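Local coordinates for SusD superfamily protein (Bacteroides thetaiotaomicron, PDB 3MCX) that is of unknown function but, as a SusD-family protein of the outer membrane, probably binds glycans for uptake, and also binds zinc ions, at residues Val56-Thr61 against Trp288-Leu293; Tyr45-Asp50 against Lys66-Tyr71; Ile292-Phe297 against Ser436-Thr441. All coordinates share one frame; numbering follows the deposited sequence. Where two conformers were deposited one is given.

Interaction 1 (Val56-Thr61 against Trp288-Leu293); sequences VQARIT and WNNLIL
A minimal two-stranded antiparallel sheet pairs strand 56-57 with strand 292-293 in this largely helical SusD-family chain, and side-chain bonds extend the pairing past its end. Q57 and I292 form the hydrogen-bonded pair: Q57 N donates to I292 O at 2.8 Å, and I292 N returns a bond to Q57 O, both nearly straight and nearly along the C=O axes. V56 and L293 make the adjacent non-hydrogen-bonded pair. Their side chains share one face, where the two branches of valine serve two leucines: CG1 of V56, anti to the backbone N, presses on L291 CD2 at 3.6 Å, while CG2 lies nearer L293. On the opposite face, Q57 takes the crowded position between its backbone N and carbonyl carbon (chi1 56°), which sets its CG 3.8 Å from CG1 of I292. Its extended chain ends with NE2 bonded to A58 O and to W437 O, so NE2 of this buried amide has two carbonyl acceptors.

Beyond the strands, asparagines take over. The carboxamide of N290 bonds both backbone polar groups of I60, as a peptide would: OD1 accepts I60 N at 2.9 Å on a lone pair, and ND2 donates to I60 O at 3.0 Å. The same ND2 also reaches R67 O. R59 suits its place through its reach and its several N-H groups. It bends at chi3 (57°) to grip N289 side-on, NE giving to N289 OD1 and NH2 to N289 O, each at 2.9 Å. Both acceptors lie near the guanidinium plane, yet the nitrogens approach from above the carbonyl planes. NH1 bonds to G323 O, giving the group a third hold, and CG2 of I60 lies 3.6 Å above one guanidinium face, offset toward the rim.

Interaction 2 (Tyr45-Asp50 against Lys66-Tyr71); sequences YWYYGD and KRVSPY
CB of Y71 points toward residues 45-50, and a first torsion of -67°, with CG anti to the carbonyl carbon, swings the ring against Y47 and Y48. CG, CD1 and the atoms beyond them spread beneath the edge of the Y48 ring, whose CD1 stands 3.7 Å above the Y71 plane and over its centre. The result is a T-shaped stack with centroids 5.0 Å apart and planes at 83°; Y48 reaches it with CG anti to its own backbone N. Farther out, CE2 of Y71 meets CE1 of Y47 edge to edge at 4.2 Å. The hydroxyl at the tip is hydrogen-bonded to N83 O and to N44 ND2, a polar end that tyrosine has and phenylalanine lacks.

These rings carry much of the packing between helix 44-51 and the start of helix 69-72, with V68 in the N-cap position. An alanine in place of Y71 would remove the stacked face and the tip hydroxyl, and would probably loosen the packing of Y48 against the start of helix 69-72.

Y47 takes the crowded first torsion, which brings its ring under V68: CG2 of V68 makes a CH-pi contact 4.2 Å from the ring centroid. One water then spans the segments, donating to Y47 OH at 2.8 Å and accepting from V68 N at 2.8 Å.

Interaction 3 (Ile292-Phe297 against Ser436-Thr441); sequences ILSEDF and SWHLET
The indole of W437 is the tightly packed part of this contact. Its NE1 donates to L293 O at 2.9 Å, almost straight, in the ring plane and on a carbonyl lone pair, so this one bond fixes the edge of the ring. Over one face lies the first turn of helix 295-301: E295 CB sits 3.6 Å from the centroid of the six-membered ring in a CH-pi contact, and E295 N hangs above the rim. On that face a water accepts from E295 N at 2.9 Å and, weakly, from W437 N. CD1 of I292 brushes W437 CD1 at 4.2 Å.

That helix starts with a classic N-cap, S294 OG accepting from F297 N at 3.2 Å, and A54 O bonds the same hydroxyl. Beside the cap, H438 donates from NE2 to D296 OD1 at 2.8 Å, in the imidazole plane but above that of the carboxylate. Its ND1 pairs with Y72 OH, while the backbone N-H groups of K434 and G435 also hold D296; the carboxylate would probably stabilise a protonated imidazole.

The looser side lies toward solvent, where S436 is exposed and E295 was modelled in two conformers. In the conformer described, the extended glutamate chain carries OE1 to S436 N at 2.9 Å.

How the interactions relate
From the N terminus, helix 44-51 leads through strand 56-57 to helix 69-72, and interaction 2 closes this short loop of 15 residues. The strand inside that loop pairs far ahead with 288-293, so interaction 1 closes a long excursion of 226 residues, nearly half of it helical, and crosses interaction 2. Strand 292-293 then runs straight into interaction 3, which closes a second large loop, 138 residues long, at 436-441. The shared I292 and L293 join interactions 1 and 3, and L439 packs on R59 and T61. Interactions 2 and 3 follow in series without touching; interaction 1 lies between them, joining strand 56-57 to 288-293, while interaction 3 brings in 436-441.

Interaction 1 (Val56-Thr61 against Trp288-Leu293)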
loop_
_atom_site.group_PDB
_atom_site.type_symbol
_atom_site.label_atom_id
_atom_site.label_comp_id
_atom_site.label_asym_id
_atom_site.label_seq_id
_atom_site.Cartn_x
_atom_site.Cartn_y
_atom_site.Cartn_z
ATOM N N VAL A 56 6.426 11.933 -3.231
ATOM C CA VAL A 56 5.842 12.409 -1.974
ATOM C C VAL A 56 7.004 12.513 -1.009
ATOM O O VAL A 56 7.762 11.545 -0.817
ATOM C CB VAL A 56 4.751 11.484 -1.444
ATOM C CG1 VAL A 56 4.280 11.994 -0.091
ATOM C CG2 VAL A 56 3.569 11.353 -2.420
ATOM N N GLN A 57 7.185 13.684 -0.416
ATOM C CA GLN A 57 8.309 13.937 0.486
ATOM C C GLN A 57 7.811 14.410 1.846
ATOM O O GLN A 57 6.681 14.861 1.988
ATOM C CB GLN A 57 9.250 15.001 -0.107
ATOM C CG GLN A 57 8.573 16.310 -0.438
ATOM C CD GLN A 57 9.552 17.388 -0.780
ATOM O OE1 GLN A 57 9.950 17.601 -1.940
ATOM N NE2 GLN A 57 10.000 18.091 0.252
ATOM N N ALA A 58 8.671 14.334 2.858
ATOM C CA ALA A 58 8.391 15.082 4.085
ATOM C C ALA A 58 8.352 16.566 3.782
ATOM O O ALA A 58 9.128 17.078 2.957
ATOM C CB ALA A 58 9.471 14.783 5.174
ATOM N N ARG A 59 7.503 17.267 4.528
ATOM C CA ARG A 59 7.518 18.713 4.526
ATOM C C ARG A 59 8.668 19.317 5.356
ATOM O O ARG A 59 9.227 20.362 5.015
ATOM C CB ARG A 59 6.166 19.260 5.002
ATOM C CG ARG A 59 6.049 20.775 5.079
ATOM C CD ARG A 59 4.690 21.281 5.584
ATOM N NE ARG A 59 4.368 20.726 6.921
ATOM C CZ ARG A 59 4.855 21.180 8.075
ATOM N NH1 ARG A 59 5.620 22.258 8.134
ATOM N NH2 ARG A 59 4.536 20.534 9.194
ATOM N N ILE A 60 8.936 18.659 6.493
ATOM C CA ILE A 60 9.874 19.109 7.473
ATOM C C ILE A 60 10.530 17.875 8.124
ATOM O O ILE A 60 9.869 16.857 8.370
ATOM C CB ILE A 60 9.170 20.057 8.506
ATOM C CG1 ILE A 60 10.176 20.857 9.300
ATOM C CG2 ILE A 60 8.182 19.320 9.364
ATOM C CD1 ILE A 60 9.526 22.025 10.085
ATOM N N THR A 61 11.805 18.027 8.477
ATOM C CA THR A 61 12.457 16.955 9.211
ATOM C C THR A 61 12.005 17.024 10.669
ATOM O O THR A 61 11.904 18.103 11.256
ATOM C CB THR A 61 13.992 17.015 9.082
ATOM O OG1 THR A 61 14.531 15.763 9.544
ATOM C CG2 THR A 61 14.648 18.199 9.840
ATOM N N TRP A 288 -0.504 18.808 11.903
ATOM C CA TRP A 288 -0.188 17.420 11.689
ATOM C C TRP A 288 0.537 17.122 10.392
ATOM O O TRP A 288 1.188 16.085 10.300
ATOM C CB TRP A 288 -1.454 16.553 11.734
ATOM C CG TRP A 288 -2.139 16.598 13.049
ATOM C CD1 TRP A 288 -3.153 17.426 13.434
ATOM C CD2 TRP A 288 -1.857 15.764 14.171
ATOM N NE1 TRP A 288 -3.534 17.148 14.741
ATOM C CE2 TRP A 288 -2.743 16.133 15.209
ATOM C CE3 TRP A 288 -0.940 14.732 14.396
ATOM C CZ2 TRP A 288 -2.720 15.512 16.461
ATOM C CZ3 TRP A 288 -0.929 14.106 15.647
ATOM C CH2 TRP A 288 -1.825 14.485 16.645
ATOM N N ASN A 289 0.452 17.993 9.401
ATOM C CA ASN A 289 0.977 17.643 8.094
ATOM C C ASN A 289 2.464 17.298 8.114
ATOM O O ASN A 289 3.262 17.995 8.743
ATOM C CB ASN A 289 0.759 18.820 7.110
ATOM C CG ASN A 289 1.420 18.597 5.778
ATOM O OD1 ASN A 289 2.658 18.701 5.687
ATOM N ND2 ASN A 289 0.630 18.287 4.743
ATOM N N ASN A 290 2.816 16.230 7.422
ATOM C CA ASN A 290 4.212 16.050 7.041
ATOM C C ASN A 290 4.432 15.345 5.728
ATOM O O ASN A 290 5.446 14.693 5.555
ATOM C CB ASN A 290 5.078 15.422 8.139
ATOM C CG ASN A 290 6.536 15.855 8.012
ATOM O OD1 ASN A 290 6.806 16.857 7.330
ATOM N ND2 ASN A 290 7.476 15.148 8.671
ATOM N N LEU A 291 3.473 15.464 4.804
ATOM C CA LEU A 291 3.578 14.910 3.466
ATOM C C LEU A 291 3.153 15.969 2.474
ATOM O O LEU A 291 2.055 16.528 2.579
ATOM C CB LEU A 291 2.722 13.661 3.307
ATOM C CG LEU A 291 3.172 12.450 4.133
ATOM C CD1 LEU A 291 2.027 11.479 4.350
ATOM C CD2 LEU A 291 4.372 11.706 3.510
ATOM N N ILE A 292 4.031 16.245 1.516
ATOM C CA ILE A 292 3.734 17.135 0.407
ATOM C C ILE A 292 4.296 16.520 -0.851
ATOM O O ILE A 292 5.169 15.648 -0.785
ATOM C CB ILE A 292 4.268 18.556 0.601
ATOM C CG1 ILE A 292 5.804 18.602 0.801
ATOM C CG2 ILE A 292 3.525 19.251 1.798
ATOM C CD1 ILE A 292 6.442 19.995 0.774
ATOM N N LEU A 293 3.804 16.975 -1.997
ATOM C CA LEU A 293 4.285 16.521 -3.292
ATOM C C LEU A 293 5.605 17.192 -3.631
ATOM O O LEU A 293 5.803 18.390 -3.325
ATOM C CB LEU A 293 3.233 16.823 -4.356
ATOM C CG LEU A 293 1.858 16.164 -4.116
ATOM C CD1 LEU A 293 0.762 16.718 -5.056
ATOM C CD2 LEU A 293 1.968 14.628 -4.258
#

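Interaction 2 (Tyr45-Asp50 against Lys66-Tyr71)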
loop_
_atom_site.group_PDB
_atom_site.type_symbol
_atom_site.label_atom_id
_atom_site.label_comp_id
_atom_site.label_asym_id
_atom_site.label_seq_id
_atom_site.Cartn_x
_atom_site.Cartn_y
_atom_site.Cartn_z
ATOM N N TYR A 45 1.812 1.933 7.033
ATOM C CA TYR A 45 1.780 1.094 5.825
ATOM C C TYR A 45 1.058 1.781 4.643
ATOM O O TYR A 45 1.048 1.253 3.518
ATOM C CB TYR A 45 1.203 -0.280 6.113
ATOM C CG TYR A 45 2.105 -1.150 6.972
ATOM C CD1 TYR A 45 2.113 -1.037 8.353
ATOM C CD2 TYR A 45 2.939 -2.085 6.390
ATOM C CE1 TYR A 45 2.923 -1.848 9.134
ATOM C CE2 TYR A 45 3.752 -2.903 7.180
ATOM C CZ TYR A 45 3.725 -2.778 8.531
ATOM O OH TYR A 45 4.514 -3.590 9.315
ATOM N N TRP A 46 0.408 2.904 4.925
ATOM C CA TRP A 46 -0.241 3.701 3.890
ATOM C C TRP A 46 0.808 4.562 3.203
ATOM O O TRP A 46 0.989 4.479 1.980
ATOM C CB TRP A 46 -1.381 4.509 4.516
ATOM C CG TRP A 46 -2.306 5.182 3.555
ATOM C CD1 TRP A 46 -2.069 5.505 2.259
ATOM C CD2 TRP A 46 -3.618 5.672 3.878
ATOM N NE1 TRP A 46 -3.197 6.157 1.738
ATOM C CE2 TRP A 46 -4.140 6.275 2.728
ATOM C CE3 TRP A 46 -4.408 5.659 5.047
ATOM C CZ2 TRP A 46 -5.424 6.843 2.696
ATOM C CZ3 TRP A 46 -5.681 6.228 5.012
ATOM C CH2 TRP A 46 -6.171 6.814 3.853
ATOM N N TYR A 47 1.525 5.373 3.963
ATOM C CA TYR A 47 2.421 6.342 3.338
ATOM C C TYR A 47 3.857 5.896 3.146
ATOM O O TYR A 47 4.621 6.555 2.427
ATOM C CB TYR A 47 2.334 7.716 4.012
ATOM C CG TYR A 47 2.623 7.759 5.494
ATOM C CD1 TYR A 47 3.864 7.369 6.011
ATOM C CD2 TYR A 47 1.719 8.302 6.382
ATOM C CE1 TYR A 47 4.140 7.443 7.400
ATOM C CE2 TYR A 47 1.967 8.393 7.733
ATOM C CZ TYR A 47 3.183 7.953 8.241
ATOM O OH TYR A 47 3.437 8.041 9.607
ATOM N N TYR A 48 4.268 4.747 3.726
ATOM C CA TYR A 48 5.636 4.245 3.520
ATOM C C TYR A 48 6.013 4.144 2.051
ATOM O O TYR A 48 7.056 4.680 1.646
ATOM C CB TYR A 48 5.820 2.904 4.224
ATOM C CG TYR A 48 7.192 2.271 4.054
ATOM C CD1 TYR A 48 8.276 2.694 4.784
ATOM C CD2 TYR A 48 7.402 1.247 3.122
ATOM C CE1 TYR A 48 9.521 2.099 4.642
ATOM C CE2 TYR A 48 8.650 0.658 2.963
ATOM C CZ TYR A 48 9.699 1.103 3.724
ATOM O OH TYR A 48 10.940 0.539 3.595
ATOM N N GLY A 49 5.148 3.556 1.250
ATOM C CA GLY A 49 5.442 3.311 -0.152
ATOM C C GLY A 49 5.394 4.545 -1.023
ATOM O O GLY A 49 5.712 4.474 -2.208
ATOM N N ASP A 50 5.004 5.687 -0.466
ATOM C CA ASP A 50 5.111 6.963 -1.147
ATOM C C ASP A 50 6.341 7.758 -0.692
ATOM O O ASP A 50 7.159 8.142 -1.516
ATOM C CB ASP A 50 3.829 7.735 -0.944
ATOM C CG ASP A 50 2.674 7.079 -1.652
ATOM O OD1 ASP A 50 2.671 7.119 -2.911
ATOM O OD2 ASP A 50 1.807 6.529 -0.961
ATOM N N LYS A 66 9.618 10.217 15.077
ATOM C CA LYS A 66 8.569 11.143 14.659
ATOM C C LYS A 66 8.181 10.836 13.215
ATOM O O LYS A 66 8.829 10.033 12.532
ATOM C CB LYS A 66 9.023 12.594 14.885
ATOM C CG LYS A 66 9.256 12.950 16.367
ATOM C CD LYS A 66 7.952 13.140 17.162
ATOM C CE LYS A 66 8.181 13.384 18.651
ATOM N NZ LYS A 66 8.365 12.081 19.347
ATOM N N ARG A 67 7.111 11.443 12.742
ATOM C CA ARG A 67 6.463 10.947 11.538
ATOM C C ARG A 67 7.170 11.331 10.244
ATOM O O ARG A 67 7.692 12.455 10.084
ATOM C CB ARG A 67 4.992 11.361 11.477
ATOM C CG ARG A 67 4.715 12.814 11.169
ATOM C CD ARG A 67 3.174 13.121 11.185
ATOM N NE ARG A 67 2.719 13.118 12.562
ATOM C CZ ARG A 67 2.691 14.150 13.388
ATOM N NH1 ARG A 67 2.916 15.397 12.952
ATOM N NH2 ARG A 67 2.402 13.963 14.662
ATOM N N VAL A 68 7.204 10.340 9.358
ATOM C CA VAL A 68 7.588 10.446 7.950
ATOM C C VAL A 68 9.093 10.582 7.700
ATOM O O VAL A 68 9.704 9.786 6.936
ATOM C CB VAL A 68 6.832 11.558 7.179
ATOM C CG1 VAL A 68 7.282 11.568 5.688
ATOM C CG2 VAL A 68 5.302 11.362 7.251
ATOM N N SER A 69 9.717 11.554 8.322
ATOM C CA SER A 69 11.076 11.890 7.951
ATOM C C SER A 69 12.102 10.750 8.105
ATOM O O SER A 69 13.003 10.662 7.275
ATOM C CB SER A 69 11.559 13.221 8.556
ATOM O OG SER A 69 11.642 13.209 9.969
ATOM N N PRO A 70 12.025 9.916 9.150
ATOM C CA PRO A 70 13.026 8.852 9.214
ATOM C C PRO A 70 12.940 7.849 8.075
ATOM O O PRO A 70 13.966 7.266 7.703
ATOM C CB PRO A 70 12.718 8.183 10.559
ATOM C CG PRO A 70 12.063 9.292 11.399
ATOM C CD PRO A 70 11.208 9.973 10.386
ATOM N N TYR A 71 11.738 7.599 7.547
ATOM C CA TYR A 71 11.575 6.804 6.333
ATOM C C TYR A 71 12.135 7.544 5.107
ATOM O O TYR A 71 12.958 7.018 4.338
ATOM C CB TYR A 71 10.128 6.500 6.086
ATOM C CG TYR A 71 9.437 5.583 7.073
ATOM C CD1 TYR A 71 10.060 4.510 7.669
ATOM C CD2 TYR A 71 8.095 5.739 7.314
ATOM C CE1 TYR A 71 9.355 3.638 8.518
ATOM C CE2 TYR A 71 7.373 4.869 8.166
ATOM C CZ TYR A 71 7.999 3.828 8.744
ATOM O OH TYR A 71 7.276 3.021 9.573
HETATM O O HOH W 1 6.169 7.839 9.943
#

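Interaction 3 (Ile292-Phe297 against Ser436-Thr441)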
loop_
_atom_site.group_PDB
_atom_site.type_symbol
_atom_site.label_atom_id
_atom_site.label_comp_id
_atom_site.label_asym_id
_atom_site.label_seq_id
_atom_site.Cartn_x
_atom_site.Cartn_y
_atom_site.Cartn_z
ATOM N N ILE A 292 4.031 16.245 1.516
ATOM C CA ILE A 292 3.734 17.135 0.407
ATOM C C ILE A 292 4.296 16.520 -0.851
ATOM O O ILE A 292 5.169 15.648 -0.785
ATOM C CB ILE A 292 4.268 18.556 0.601
ATOM C CG1 ILE A 292 5.804 18.602 0.801
ATOM C CG2 ILE A 292 3.525 19.251 1.798
ATOM C CD1 ILE A 292 6.442 19.995 0.774
ATOM N N LEU A 293 3.804 16.975 -1.997
ATOM C CA LEU A 293 4.285 16.521 -3.292
ATOM C C LEU A 293 5.605 17.192 -3.631
ATOM O O LEU A 293 5.803 18.390 -3.325
ATOM C CB LEU A 293 3.233 16.823 -4.356
ATOM C CG LEU A 293 1.858 16.164 -4.116
ATOM C CD1 LEU A 293 0.762 16.718 -5.056
ATOM C CD2 LEU A 293 1.968 14.628 -4.258
ATOM N N SER A 294 6.499 16.439 -4.272
ATOM C CA SER A 294 7.776 16.964 -4.715
ATOM C C SER A 294 7.675 17.651 -6.077
ATOM O O SER A 294 6.698 17.490 -6.822
ATOM C CB SER A 294 8.775 15.832 -4.819
ATOM O OG SER A 294 8.426 15.005 -5.910
ATOM N N GLU A 295 8.705 18.382 -6.404
ATOM C CA GLU A 295 8.790 18.963 -7.735
ATOM C C GLU A 295 8.941 17.864 -8.793
ATOM O O GLU A 295 8.504 18.025 -9.938
ATOM C CB GLU A 295 9.945 19.945 -7.844
ATOM C CG GLU A 295 9.843 20.844 -9.052
ATOM C CD GLU A 295 11.088 21.667 -9.246
ATOM O OE1 GLU A 295 12.193 21.114 -8.970
ATOM O OE2 GLU A 295 10.962 22.848 -9.720
ATOM N N ASP A 296 9.556 16.740 -8.429
ATOM C CA ASP A 296 9.598 15.588 -9.363
ATOM C C ASP A 296 8.192 15.211 -9.786
ATOM O O ASP A 296 7.953 14.988 -10.961
ATOM C CB ASP A 296 10.297 14.359 -8.758
ATOM C CG ASP A 296 11.599 14.676 -8.051
ATOM O OD1 ASP A 296 11.604 15.345 -6.983
ATOM O OD2 ASP A 296 12.639 14.223 -8.567
ATOM N N PHE A 297 7.261 15.105 -8.835
ATOM C CA PHE A 297 5.907 14.738 -9.159
ATOM C C PHE A 297 5.194 15.803 -9.983
ATOM O O PHE A 297 4.555 15.500 -10.985
ATOM C CB PHE A 297 5.083 14.472 -7.888
ATOM C CG PHE A 297 3.687 14.021 -8.217
ATOM C CD1 PHE A 297 3.483 12.767 -8.769
ATOM C CD2 PHE A 297 2.603 14.886 -8.091
ATOM C CE1 PHE A 297 2.209 12.348 -9.144
ATOM C CE2 PHE A 297 1.354 14.490 -8.469
ATOM C CZ PHE A 297 1.154 13.216 -9.003
ATOM N N SER A 436 13.531 20.536 -6.437
ATOM C CA SER A 436 14.230 21.617 -5.751
ATOM C C SER A 436 13.806 21.865 -4.304
ATOM O O SER A 436 14.529 22.592 -3.597
ATOM C CB SER A 436 14.142 22.929 -6.547
ATOM O OG SER A 436 12.833 23.426 -6.533
ATOM N N TRP A 437 12.666 21.328 -3.873
ATOM C CA TRP A 437 12.286 21.458 -2.473
ATOM C C TRP A 437 12.395 20.204 -1.643
ATOM O O TRP A 437 11.929 20.177 -0.514
ATOM C CB TRP A 437 10.940 22.160 -2.288
ATOM C CG TRP A 437 9.725 21.566 -2.998
ATOM C CD1 TRP A 437 8.897 20.608 -2.541
ATOM C CD2 TRP A 437 9.191 21.983 -4.269
ATOM N NE1 TRP A 437 7.888 20.371 -3.439
ATOM C CE2 TRP A 437 8.057 21.188 -4.519
ATOM C CE3 TRP A 437 9.560 22.954 -5.213
ATOM C CZ2 TRP A 437 7.269 21.349 -5.657
ATOM C CZ3 TRP A 437 8.787 23.104 -6.359
ATOM C CH2 TRP A 437 7.659 22.305 -6.569
ATOM N N HIS A 438 13.057 19.165 -2.148
ATOM C CA HIS A 438 13.434 18.093 -1.269
ATOM C C HIS A 438 14.244 18.650 -0.121
ATOM O O HIS A 438 14.993 19.645 -0.242
ATOM C CB HIS A 438 14.199 17.021 -2.030
ATOM C CG HIS A 438 13.301 16.087 -2.777
ATOM N ND1 HIS A 438 12.539 15.115 -2.151
ATOM C CD2 HIS A 438 13.035 15.981 -4.105
ATOM C CE1 HIS A 438 11.830 14.460 -3.060
ATOM N NE2 HIS A 438 12.134 14.955 -4.260
ATOM N N LEU A 439 14.128 17.968 1.014
ATOM C CA LEU A 439 14.754 18.495 2.210
ATOM C C LEU A 439 16.270 18.378 2.167
ATOM O O LEU A 439 16.809 17.409 1.626
ATOM C CB LEU A 439 14.247 17.793 3.454
ATOM C CG LEU A 439 12.759 17.889 3.649
ATOM C CD1 LEU A 439 12.347 17.326 5.059
ATOM C CD2 LEU A 439 12.206 19.286 3.418
ATOM N N GLU A 440 16.953 19.310 2.817
ATOM C CA GLU A 440 18.406 19.288 2.872
ATOM C C GLU A 440 18.934 18.085 3.648
ATOM O O GLU A 440 20.074 17.674 3.483
ATOM C CB GLU A 440 18.974 20.588 3.447
ATOM C CG GLU A 440 18.761 21.823 2.550
ATOM C CD GLU A 440 19.317 21.663 1.144
ATOM O OE1 GLU A 440 20.473 21.206 1.033
ATOM O OE2 GLU A 440 18.590 22.014 0.169
ATOM N N THR A 441 18.125 17.525 4.527
ATOM C CA THR A 441 18.545 16.331 5.252
ATOM C C THR A 441 18.897 15.147 4.345
ATOM O O THR A 441 19.646 14.258 4.772
ATOM C CB THR A 441 17.438 15.864 6.227
ATOM O OG1 THR A 441 16.185 15.805 5.533
ATOM C CG2 THR A 441 17.352 16.800 7.444
HETATM O O HOH W 2 10.818 18.694 -4.391
#